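Local coordinates for acetyltransferase, GNAT family (Colwellia psychrerythraea, PDB 3IWG), which is a GNAT-family protein that probably transfers an acyl group, most likely acetyl, from a coenzyme A thioester to an acceptor not yet identified, at residues V155-A160 with G189-A194; A159-A164 with V214-R219. One frame throughout, in Å; residues are numbered along the deposited sequence.

Interaction 1: V155-A160 with G189-A194; sequences VTFAAA and GKLLAA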
loop_
_atom_site.group_PDB
_atom_site.type_symbol
_atom_site.label_atom_id
_atom_site.label_comp_id
_atom_site.label_asym_id
_atom_site.label_seq_id
_atom_site.Cartn_x
_atom_site.Cartn_y
_atom_site.Cartn_z
ATOM N N VAL A 155 -1.848 11.406 4.569
ATOM C CA VAL A 155 -3.010 10.807 3.868
ATOM C C VAL A 155 -4.136 11.816 3.754
ATOM O O VAL A 155 -4.673 12.059 2.663
ATOM C CB VAL A 155 -3.485 9.500 4.567
ATOM C CG1 VAL A 155 -4.932 9.128 4.196
ATOM C CG2 VAL A 155 -2.474 8.332 4.253
ATOM N N THR A 156 -4.445 12.450 4.866
ATOM C CA THR A 156 -5.409 13.528 4.861
ATOM C C THR A 156 -5.004 14.669 3.923
ATOM O O THR A 156 -5.821 15.172 3.140
ATOM C CB THR A 156 -5.521 14.102 6.269
ATOM O OG1 THR A 156 -5.966 13.067 7.142
ATOM C CG2 THR A 156 -6.485 15.256 6.295
ATOM N N PHE A 157 -3.742 15.082 4.002
ATOM C CA PHE A 157 -3.250 16.113 3.083
ATOM C C PHE A 157 -3.449 15.714 1.578
ATOM O O PHE A 157 -4.020 16.469 0.784
ATOM C CB PHE A 157 -1.779 16.429 3.409
ATOM C CG PHE A 157 -1.182 17.464 2.518
ATOM C CD1 PHE A 157 -0.401 17.086 1.452
ATOM C CD2 PHE A 157 -1.432 18.820 2.742
ATOM C CE1 PHE A 157 0.144 18.016 0.623
ATOM C CE2 PHE A 157 -0.889 19.758 1.929
ATOM C CZ PHE A 157 -0.106 19.365 0.843
ATOM N N ALA A 158 -3.053 14.495 1.205
ATOM C CA ALA A 158 -3.192 14.099 -0.177
ATOM C C ALA A 158 -4.651 13.909 -0.551
ATOM O O ALA A 158 -5.054 14.309 -1.645
ATOM C CB ALA A 158 -2.397 12.841 -0.472
ATOM N N ALA A 159 -5.450 13.314 0.332
ATOM C CA ALA A 159 -6.852 13.069 0.011
ATOM C C ALA A 159 -7.551 14.405 -0.279
ATOM O O ALA A 159 -8.277 14.539 -1.284
ATOM C CB ALA A 159 -7.583 12.318 1.177
ATOM N N ALA A 160 -7.314 15.388 0.590
ATOM C CA ALA A 160 -7.894 16.723 0.437
ATOM C C ALA A 160 -7.395 17.416 -0.826
ATOM O O ALA A 160 -8.147 18.145 -1.463
ATOM C CB ALA A 160 -7.593 17.589 1.683
ATOM N N GLY A 189 2.857 23.201 12.590
ATOM C CA GLY A 189 2.122 21.944 12.666
ATOM C C GLY A 189 1.304 21.519 11.434
ATOM O O GLY A 189 0.597 20.516 11.481
ATOM N N LYS A 190 1.387 22.243 10.323
ATOM C CA LYS A 190 0.635 21.852 9.112
ATOM C C LYS A 190 1.527 21.664 7.871
ATOM O O LYS A 190 2.612 22.250 7.749
ATOM C CB LYS A 190 -0.481 22.880 8.827
ATOM C CG LYS A 190 -1.732 22.698 9.687
ATOM C CD LYS A 190 -2.604 23.971 9.700
ATOM C CE LYS A 190 -3.885 23.770 10.575
ATOM N NZ LYS A 190 -5.004 23.033 9.815
ATOM N N LEU A 191 1.033 20.828 6.967
ATOM C CA LEU A 191 1.742 20.445 5.769
ATOM C C LEU A 191 1.531 21.514 4.708
ATOM O O LEU A 191 0.403 21.772 4.350
ATOM C CB LEU A 191 1.216 19.097 5.252
ATOM C CG LEU A 191 2.004 17.886 5.732
ATOM C CD1 LEU A 191 1.381 16.600 5.183
ATOM C CD2 LEU A 191 3.520 17.999 5.308
ATOM N N LEU A 192 2.600 22.143 4.221
ATOM C CA LEU A 192 2.487 23.008 3.060
ATOM C C LEU A 192 2.665 22.203 1.764
ATOM O O LEU A 192 2.141 22.587 0.721
ATOM C CB LEU A 192 3.494 24.137 3.131
ATOM C CG LEU A 192 3.260 25.150 4.248
ATOM C CD1 LEU A 192 4.313 26.233 4.253
ATOM C CD2 LEU A 192 1.856 25.759 4.156
ATOM N N ALA A 193 3.395 21.094 1.822
ATOM C CA ALA A 193 3.573 20.271 0.647
ATOM C C ALA A 193 4.103 18.917 1.037
ATOM O O ALA A 193 4.705 18.790 2.081
ATOM C CB ALA A 193 4.557 20.938 -0.329
ATOM N N ALA A 194 3.954 17.945 0.138
ATOM C CA ALA A 194 4.495 16.591 0.325
ATOM C C ALA A 194 5.377 16.293 -0.859
ATOM O O ALA A 194 4.955 16.536 -1.978
ATOM C CB ALA A 194 3.352 15.564 0.344
#
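Phe157 reaches from helix 155-160 to a bent strand at Leu191 and Ala194, and shows how one aromatic side chain can carry almost a whole helix-to-strand contact. The helix and strand backbones stay well apart, with the CA of Phe157 and the CA of Leu191 7.1 Å from each other, and the Phe157 ring and the Leu191 side chain bridge the distance.

The main interaction is CH-pi. Leu191 CB lies over one face of the Phe157 ring, 4.1 Å from its centroid and 28° off the ring normal, while the CD1 branch crosses to the phenylalanine stem. There Leu191 CD1 meets Phe157 CB at 3.6 Å, the closest apolar side-chain approach of the contact. Leucine therefore touches both ring and stem. With CG anti to the backbone N (chi1 180°), the phenylalanine stands out from the helix and carries its ring across to the strand.

A second set of contacts is van der Waals packing against the strand backbone and a small side chain. Phe157 CE2 comes to 3.4 Å from Leu191 O, and Phe157 CZ to 3.8 Å from Ala193 CA. Farther along the rim, Phe157 CE1 lies 4.0 Å from Ala194 CB. The same CE1 of Phe157 approaches the main chain at Ala194 N, 3.8 Å away.

The strand bends where the ring meets it, at a classic beta bulge in strand 190-199, with Leu192 and Ala193 both facing Tyr185 of strand 182-187; Ala194 goes on to pair with Ile213. Phe157 also touches Ile213 and Ala215, so helix 151-162 packs against strands 190-199 and 207-214, while Val155 and Ala158 turn to Tyr173 of helix 166-178.

Interaction 2: A159-A164 with V214-R219; sequences AANIGA and VAQSNR. With SO4 (sulfate ion), chain C.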
loop_
_atom_site.group_PDB
_atom_site.type_symbol
_atom_site.label_atom_id
_atom_site.label_comp_id
_atom_site.label_asym_id
_atom_site.label_seq_id
_atom_site.Cartn_x
_atom_site.Cartn_y
_atom_site.Cartn_z
ATOM N N ALA A 159 -5.450 13.314 0.332
ATOM C CA ALA A 159 -6.852 13.069 0.011
ATOM C C ALA A 159 -7.551 14.405 -0.279
ATOM O O ALA A 159 -8.277 14.539 -1.284
ATOM C CB ALA A 159 -7.583 12.318 1.177
ATOM N N ALA A 160 -7.314 15.388 0.590
ATOM C CA ALA A 160 -7.894 16.723 0.437
ATOM C C ALA A 160 -7.395 17.416 -0.826
ATOM O O ALA A 160 -8.147 18.145 -1.463
ATOM C CB ALA A 160 -7.593 17.589 1.683
ATOM N N ASN A 161 -6.140 17.188 -1.216
ATOM C CA ASN A 161 -5.587 17.943 -2.363
ATOM C C ASN A 161 -5.673 17.247 -3.679
ATOM O O ASN A 161 -5.829 17.905 -4.669
ATOM C CB ASN A 161 -4.142 18.374 -2.119
ATOM C CG ASN A 161 -4.062 19.508 -1.166
ATOM O OD1 ASN A 161 -4.435 20.628 -1.504
ATOM N ND2 ASN A 161 -3.615 19.240 0.053
ATOM N N ILE A 162 -5.548 15.937 -3.748
ATOM C CA ILE A 162 -5.641 15.280 -5.076
ATOM C C ILE A 162 -6.827 14.304 -5.190
ATOM O O ILE A 162 -7.014 13.696 -6.233
ATOM C CB ILE A 162 -4.329 14.510 -5.456
ATOM C CG1 ILE A 162 -4.095 13.343 -4.472
ATOM C CG2 ILE A 162 -3.117 15.446 -5.478
ATOM C CD1 ILE A 162 -2.961 12.390 -4.864
ATOM N N GLY A 163 -7.610 14.114 -4.136
ATOM C CA GLY A 163 -8.823 13.279 -4.256
ATOM C C GLY A 163 -8.613 11.763 -4.417
ATOM O O GLY A 163 -9.574 11.033 -4.603
ATOM N N ALA A 164 -7.371 11.269 -4.330
ATOM C CA ALA A 164 -7.136 9.812 -4.240
ATOM C C ALA A 164 -7.804 9.279 -2.976
ATOM O O ALA A 164 -7.999 10.006 -2.002
ATOM C CB ALA A 164 -5.630 9.479 -4.254
ATOM N N VAL A 214 1.404 20.320 -3.585
ATOM C CA VAL A 214 1.418 21.588 -2.862
ATOM C C VAL A 214 0.059 21.794 -2.314
ATOM O O VAL A 214 -0.901 21.528 -3.017
ATOM C CB VAL A 214 1.744 22.790 -3.782
ATOM C CG1 VAL A 214 1.580 24.119 -3.019
ATOM C CG2 VAL A 214 3.100 22.646 -4.335
ATOM N N ALA A 215 -0.036 22.254 -1.081
ATOM C CA ALA A 215 -1.358 22.528 -0.498
ATOM C C ALA A 215 -2.109 23.490 -1.409
ATOM O O ALA A 215 -1.562 24.502 -1.872
ATOM C CB ALA A 215 -1.261 23.123 0.888
ATOM N N GLN A 216 -3.359 23.150 -1.672
ATOM C CA GLN A 216 -4.216 23.966 -2.537
ATOM C C GLN A 216 -4.426 25.358 -1.948
ATOM O O GLN A 216 -4.779 26.266 -2.661
ATOM C CB GLN A 216 -5.568 23.276 -2.766
ATOM C CG GLN A 216 -6.377 23.750 -3.975
ATOM C CD GLN A 216 -5.510 24.049 -5.267
ATOM O OE1 GLN A 216 -4.641 23.242 -5.668
ATOM N NE2 GLN A 216 -5.756 25.239 -5.891
ATOM N N SER A 217 -4.189 25.508 -0.653
ATOM C CA SER A 217 -4.236 26.825 0.017
ATOM C C SER A 217 -2.989 27.715 -0.192
ATOM O O SER A 217 -2.936 28.827 0.314
ATOM C CB SER A 217 -4.444 26.628 1.515
ATOM O OG SER A 217 -3.428 25.809 2.016
ATOM N N ASN A 218 -1.994 27.209 -0.903
ATOM C CA ASN A 218 -0.696 27.861 -1.030
ATOM C C ASN A 218 -0.143 27.728 -2.454
ATOM O O ASN A 218 1.049 27.643 -2.651
ATOM C CB ASN A 218 0.289 27.265 -0.004
ATOM C CG ASN A 218 -0.056 27.655 1.423
ATOM O OD1 ASN A 218 0.475 28.640 1.972
ATOM N ND2 ASN A 218 -0.963 26.913 2.022
ATOM N N ARG A 219 -1.029 27.723 -3.439
ATOM C CA ARG A 219 -0.602 27.763 -4.824
ATOM C C ARG A 219 -0.096 29.155 -5.163
ATOM O O ARG A 219 -0.557 30.162 -4.607
ATOM C CB ARG A 219 -1.741 27.348 -5.782
ATOM C CG ARG A 219 -2.452 25.997 -5.361
ATOM C CD ARG A 219 -1.472 24.852 -5.092
ATOM N NE ARG A 219 -0.591 24.612 -6.229
ATOM C CZ ARG A 219 -0.873 23.857 -7.288
ATOM N NH1 ARG A 219 0.038 23.714 -8.253
ATOM N NH2 ARG A 219 -2.028 23.194 -7.376
HETATM S S SO4 C . 2.880 25.936 -7.264
HETATM O O1 SO4 C . 1.682 26.652 -6.815
HETATM O O2 SO4 C . 2.542 24.668 -7.925
HETATM O O3 SO4 C . 3.697 25.753 -6.093
HETATM O O4 SO4 C . 3.645 26.672 -8.301
#
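Asn161, in the last turn of a helix, and Gln216, in a loop, bring their CA atoms to 6.2 Å, while Gly163 takes positive phi where the chain leaves the helix. Asn161 OD1 accepts a hydrogen bond from the backbone Gln216 N at 2.7 Å; the donor is tilted 35° from the carbonyl plane. The amide's other end is also held, since ND2 bonds to Phe157 O one turn back, which fixes the rotation of the group. Replacing Asn161 by alanine is likely to leave both Gln216 N and Phe157 O without their side-chain partner and remove this polar link between helix end and loop.

With the Gln216 chain bent at chi2 (40°), Arg219 NH2 donates a hydrogen bond to a lone pair of Gln216 OE1 (3.1 Å), which lies in the guanidinium plane. This would help orient the guanidinium, which grips a sulfate: Arg219 NE to sulfate O1 at 3.1 Å, NH1 to sulfate O2 at 2.7 Å. Gly220 N and Ala224 N bind the same ion. Arg219 to Ala224 fit the R/Q-x-x-G-x-G/A motif of GNAT enzymes, whose backbone amides bind the coenzyme A pyrophosphate; the sulfate, probably from the crystallisation liquor, is consistent with that anion site.

Overall arrangement
Interactions 1 and 2 illustrate how one helix packs against two neighbouring parts of the second GNAT-family region, 150-262. Both start from helix 151-162: their helical segments overlap at Ala159 and Ala160, while the contacts themselves use Phe157 and Asn161, one turn apart. The partners follow along the chain, first strand 190-199, then the loop between strand 207-214 and helix 223-237. Their centres lie about 7 Å apart, and they meet directly: Leu192 O and Ala215 N, 2.8 Å apart, probably form a hydrogen bond, and Phe157 CZ packs 3.5 Å from Ala215 N. The apolar packing of interaction 1 thus continues into the polar contact of interaction 2, beside the loop that holds the sulfate.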